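Local structure of vestitone reductase (Medicago sativa, 2P4H) at residues C5-T10 with I78-S83; N29-A34 with A69-G74. The protein catalyses the stereospecific NADPH-dependent reduction of (3R)-vestitone in the biosynthesis of the defence compound medicarpin. All coordinates share one frame; numbering follows the deposited sequence.

Contact 1: residues C5-T10 with I78-S83; sequences CVTGGT and IFHTAS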
loop_
_atom_site.group_PDB
_atom_site.type_symbol
_atom_site.label_atom_id
_atom_site.label_comp_id
_atom_site.label_asym_id
_atom_site.label_seq_id
_atom_site.Cartn_x
_atom_site.Cartn_y
_atom_site.Cartn_z
ATOM N N CYS A 5 -2.737 -13.021 9.637
ATOM C CA CYS A 5 -3.050 -11.870 10.476
ATOM C C CYS A 5 -2.775 -10.603 9.675
ATOM O O CYS A 5 -1.662 -10.404 9.184
ATOM C CB CYS A 5 -2.196 -11.867 11.746
ATOM S SG CYS A 5 -2.564 -10.481 12.858
ATOM N N VAL A 6 -3.793 -9.758 9.554
ATOM C CA VAL A 6 -3.694 -8.503 8.813
ATOM C C VAL A 6 -3.906 -7.320 9.753
ATOM O O VAL A 6 -4.947 -7.225 10.399
ATOM C CB VAL A 6 -4.783 -8.416 7.714
ATOM C CG1 VAL A 6 -4.641 -7.117 6.934
ATOM C CG2 VAL A 6 -4.690 -9.611 6.776
ATOM N N THR A 7 -2.930 -6.423 9.842
ATOM C CA THR A 7 -3.103 -5.249 10.691
ATOM C C THR A 7 -3.742 -4.153 9.844
ATOM O O THR A 7 -3.670 -4.195 8.613
ATOM C CB THR A 7 -1.768 -4.724 11.250
ATOM O OG1 THR A 7 -0.941 -4.278 10.168
ATOM C CG2 THR A 7 -1.054 -5.812 12.030
ATOM N N GLY A 8 -4.373 -3.182 10.501
ATOM C CA GLY A 8 -5.023 -2.097 9.782
ATOM C C GLY A 8 -6.198 -2.600 8.962
ATOM O O GLY A 8 -6.427 -2.144 7.840
ATOM N N GLY A 9 -6.961 -3.521 9.543
ATOM C CA GLY A 9 -8.092 -4.123 8.857
ATOM C C GLY A 9 -9.183 -3.235 8.290
ATOM O O GLY A 9 -9.851 -3.624 7.331
ATOM N N THR A 10 -9.391 -2.058 8.871
ATOM C CA THR A 10 -10.433 -1.172 8.361
ATOM C C THR A 10 -9.897 -0.137 7.379
ATOM O O THR A 10 -10.651 0.685 6.861
ATOM C CB THR A 10 -11.177 -0.444 9.502
ATOM O OG1 THR A 10 -10.242 0.288 10.298
ATOM C CG2 THR A 10 -11.924 -1.445 10.377
ATOM N N ILE A 78 1.749 -12.966 8.164
ATOM C CA ILE A 78 1.400 -11.706 8.804
ATOM C C ILE A 78 1.579 -10.617 7.756
ATOM O O ILE A 78 2.661 -10.478 7.177
ATOM C CB ILE A 78 2.321 -11.375 10.006
ATOM C CG1 ILE A 78 2.131 -12.404 11.126
ATOM C CG2 ILE A 78 2.013 -9.972 10.527
ATOM C CD1 ILE A 78 3.146 -12.264 12.259
ATOM N N PHE A 79 0.510 -9.870 7.497
ATOM C CA PHE A 79 0.550 -8.767 6.543
ATOM C C PHE A 79 0.393 -7.502 7.378
ATOM O O PHE A 79 -0.707 -7.174 7.832
ATOM C CB PHE A 79 -0.597 -8.857 5.528
ATOM C CG PHE A 79 -0.554 -10.079 4.637
ATOM C CD1 PHE A 79 0.573 -10.896 4.579
ATOM C CD2 PHE A 79 -1.647 -10.395 3.834
ATOM C CE1 PHE A 79 0.610 -12.009 3.734
ATOM C CE2 PHE A 79 -1.621 -11.503 2.986
ATOM C CZ PHE A 79 -0.492 -12.311 2.936
ATOM N N HIS A 80 1.501 -6.803 7.593
ATOM C CA HIS A 80 1.488 -5.590 8.394
ATOM C C HIS A 80 1.284 -4.366 7.505
ATOM O O HIS A 80 2.237 -3.853 6.910
ATOM C CB HIS A 80 2.799 -5.472 9.178
ATOM C CG HIS A 80 2.765 -4.423 10.241
ATOM N ND1 HIS A 80 3.898 -3.918 10.841
ATOM C CD2 HIS A 80 1.718 -3.790 10.821
ATOM C CE1 HIS A 80 3.550 -3.017 11.743
ATOM N NE2 HIS A 80 2.233 -2.922 11.750
ATOM N N THR A 81 0.038 -3.900 7.430
ATOM C CA THR A 81 -0.320 -2.751 6.594
ATOM C C THR A 81 -0.596 -1.479 7.393
ATOM O O THR A 81 -0.787 -0.408 6.814
ATOM C CB THR A 81 -1.592 -3.033 5.759
ATOM O OG1 THR A 81 -2.757 -2.795 6.563
ATOM C CG2 THR A 81 -1.613 -4.479 5.281
ATOM N N ALA A 82 -0.617 -1.602 8.716
ATOM C CA ALA A 82 -0.905 -0.467 9.589
ATOM C C ALA A 82 0.309 0.324 10.063
ATOM O O ALA A 82 1.422 -0.197 10.147
ATOM C CB ALA A 82 -1.701 -0.948 10.798
ATOM N N SER A 83 0.068 1.594 10.373
ATOM C CA SER A 83 1.092 2.504 10.876
ATOM C C SER A 83 0.471 3.356 11.981
ATOM O O SER A 83 -0.743 3.563 12.007
ATOM C CB SER A 83 1.618 3.410 9.758
ATOM O OG SER A 83 2.617 2.755 8.995
HETATM O O HOH W 1 -4.733 -0.833 6.001
#
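Cys5 pairs with Ile78 and Val6 with Phe79, in parallel, the strand directions 6° apart. Two backbone bonds hold them. Phe79 N donates to Cys5 O (2.8 Å), and Thr7 N donates to Phe79 O (3.1 Å). Phe79 thus bonds to the residues before and after Val6, with which it pairs.

Further on, threonine hydroxyls take over from the backbone ladder. Thr81 OG1 donates to Thr7 O at 2.6 Å, tilted 33° from the carbonyl plane. Its chi1 of 83° sets OG1 between its own N and carbonyl carbon, turned to that oxygen. Thr81 OG1 also accepts from a water 2.8 Å away, and this water donates to Gly8 O. Ala82 N donates to Thr7 OG1 at 3.1 Å, although the hydroxyl position is less certain. Gly8, at positive phi, has no side chain, which leaves room for Ala82 CB, 3.5 Å from Gly8 N.

Apolar contacts are looser. Val6 CG2 meets Phe79 CD2 obliquely at 4.3 Å. On the other face Cys5 CB lies 4.4 Å from Ile78 CG1.

The two strands are neighbours in the middle of the seven-stranded parallel Rossmann-type sheet, and Gly8 to Thr10 belong to the predicted NADP(+) site. Helix 12-23 covers the Val6 and Phe79 face through Ile17 and Leu21. Helix 95-111 covers the opposite face with Ile107. Strands 27-31 and 119-125 flank the pair.

Contact 2: residues N29-A34 with A69-G74; sequences NTTIRA and AAAIEG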
loop_
_atom_site.group_PDB
_atom_site.type_symbol
_atom_site.label_atom_id
_atom_site.label_comp_id
_atom_site.label_asym_id
_atom_site.label_seq_id
_atom_site.Cartn_x
_atom_site.Cartn_y
_atom_site.Cartn_z
ATOM N N ASN A 29 -7.251 -13.111 10.764
ATOM C CA ASN A 29 -7.231 -12.497 12.087
ATOM C C ASN A 29 -6.886 -11.055 11.747
ATOM O O ASN A 29 -6.040 -10.814 10.887
ATOM C CB ASN A 29 -6.113 -13.067 12.964
ATOM C CG ASN A 29 -6.460 -14.409 13.577
ATOM O OD1 ASN A 29 -5.615 -15.038 14.219
ATOM N ND2 ASN A 29 -7.698 -14.849 13.397
ATOM N N THR A 30 -7.527 -10.094 12.396
ATOM C CA THR A 30 -7.215 -8.707 12.094
ATOM C C THR A 30 -7.251 -7.801 13.314
ATOM O O THR A 30 -7.979 -8.056 14.281
ATOM C CB THR A 30 -8.173 -8.139 11.006
ATOM O OG1 THR A 30 -7.702 -6.856 10.567
ATOM C CG2 THR A 30 -9.586 -7.981 11.560
ATOM N N THR A 31 -6.426 -6.761 13.265
ATOM C CA THR A 31 -6.362 -5.749 14.307
ATOM C C THR A 31 -6.696 -4.465 13.553
ATOM O O THR A 31 -6.316 -4.310 12.387
ATOM C CB THR A 31 -4.953 -5.663 14.955
ATOM O OG1 THR A 31 -3.969 -5.349 13.962
ATOM C CG2 THR A 31 -4.596 -6.983 15.610
ATOM N N ILE A 32 -7.429 -3.564 14.195
ATOM C CA ILE A 32 -7.834 -2.329 13.536
ATOM C C ILE A 32 -7.563 -1.070 14.347
ATOM O O ILE A 32 -7.333 -1.128 15.556
ATOM C CB ILE A 32 -9.341 -2.369 13.188
ATOM C CG1 ILE A 32 -10.172 -2.409 14.472
ATOM C CG2 ILE A 32 -9.649 -3.603 12.346
ATOM C CD1 ILE A 32 -11.669 -2.420 14.240
ATOM N N ARG A 33 -7.599 0.069 13.664
ATOM C CA ARG A 33 -7.368 1.363 14.293
ATOM C C ARG A 33 -8.696 1.956 14.748
ATOM O O ARG A 33 -9.615 2.127 13.946
ATOM C CB ARG A 33 -6.694 2.318 13.305
ATOM C CG ARG A 33 -6.441 3.712 13.858
ATOM C CD ARG A 33 -5.864 4.633 12.792
ATOM N NE ARG A 33 -6.802 4.860 11.695
ATOM C CZ ARG A 33 -7.969 5.484 11.825
ATOM N NH1 ARG A 33 -8.350 5.949 13.008
ATOM N NH2 ARG A 33 -8.760 5.642 10.771
ATOM N N ALA A 34 -8.793 2.264 16.036
ATOM C CA ALA A 34 -10.013 2.841 16.590
ATOM C C ALA A 34 -10.262 4.219 15.990
ATOM O O ALA A 34 -9.320 4.946 15.671
ATOM C CB ALA A 34 -9.901 2.941 18.104
ATOM N N ALA A 69 0.221 -11.270 20.487
ATOM C CA ALA A 69 0.392 -12.708 20.678
ATOM C C ALA A 69 -0.796 -13.557 20.237
ATOM O O ALA A 69 -0.633 -14.509 19.476
ATOM C CB ALA A 69 0.732 -13.003 22.139
ATOM N N ALA A 70 -1.990 -13.215 20.705
ATOM C CA ALA A 70 -3.176 -13.977 20.340
ATOM C C ALA A 70 -3.529 -13.831 18.860
ATOM O O ALA A 70 -3.923 -14.799 18.209
ATOM C CB ALA A 70 -4.358 -13.543 21.202
ATOM N N ALA A 71 -3.376 -12.621 18.331
ATOM C CA ALA A 71 -3.701 -12.354 16.937
ATOM C C ALA A 71 -2.843 -13.101 15.919
ATOM O O ALA A 71 -3.307 -13.385 14.814
ATOM C CB ALA A 71 -3.630 -10.853 16.668
ATOM N N ILE A 72 -1.601 -13.421 16.273
ATOM C CA ILE A 72 -0.725 -14.126 15.338
ATOM C C ILE A 72 -0.585 -15.615 15.635
ATOM O O ILE A 72 0.064 -16.345 14.886
ATOM C CB ILE A 72 0.695 -13.504 15.299
ATOM C CG1 ILE A 72 1.423 -13.751 16.623
ATOM C CG2 ILE A 72 0.596 -12.012 15.003
ATOM C CD1 ILE A 72 2.902 -13.391 16.581
ATOM N N GLU A 73 -1.196 -16.067 16.724
ATOM C CA GLU A 73 -1.121 -17.471 17.100
ATOM C C GLU A 73 -1.667 -18.368 15.992
ATOM O O GLU A 73 -2.778 -18.164 15.504
ATOM C CB GLU A 73 -1.907 -17.710 18.392
ATOM C CG GLU A 73 -1.932 -19.165 18.846
ATOM C CD GLU A 73 -0.564 -19.675 19.254
ATOM O OE1 GLU A 73 -0.427 -20.896 19.480
ATOM O OE2 GLU A 73 0.375 -18.857 19.358
ATOM N N GLY A 74 -0.870 -19.356 15.594
ATOM C CA GLY A 74 -1.283 -20.288 14.560
ATOM C C GLY A 74 -1.338 -19.764 13.135
ATOM O O GLY A 74 -1.768 -20.482 12.230
#
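The side-chain amide of Asn29 is the flat group that meets helix 69-72, at the carbonyl oxygen of Ala71. This oxygen lies about 0.6 Å from the amide plane, on the side of CB and OD1, 3.4 Å from Asn29 CB, so it does not stack over a face. The atom modelled as Asn29 OD1 is 2.9 Å from Ala71 O. The amide is probably turned over in the model; with it turned back, the group may hydrogen-bond to Ala71 O. CG of Asn29 is anti to its carbonyl carbon, chi1 -79°, which brings it to 3.5 Å from Ala71 O.

The second touch is apolar. Thr31 CG2 approaches Ala71 CB at 4.1 Å. Ala71 therefore meets two residues of segment 29-34, one through its oxygen and one through its methyl. The helix is short and weakly bonded, and the bond from Glu73 N to Ala70 O is weak at 3.4 Å.

This is packing of a short helix on one face of the parallel sheet. Strand 27-31 runs between strands 3-7 and 55-57, and Asn29 packs on His56 and Phe58. Ala71 and Ile72 both touch Cys5, and Ile72 also reaches Ile107 and Ala110 of helix 95-111.

How the contacts relate
Contacts 1 and 2 share one parallel sheet, in which strands 3-7 and 27-31 are neighbours. Their centres are about 8 Å apart. Val6 N lies 2.8 Å from Asn29 O, and Val6 O lies 2.8 Å from Thr30 OG1; both are probable hydrogen bonds. Along the chain, helix 69-72 of contact 2 leads into strand 77-80 of contact 1. Both first segments run on into the predicted NADP(+) site: residues 5-10 supply Gly8 to Thr10, and residues 29-34 supply Arg33. Arg33 comes within about 6 Å of Gly8, nearest atom of its side chain to Gly8 CA. An arginine just after the second strand is consistent with recognition of the NADP(+) 2'-phosphate.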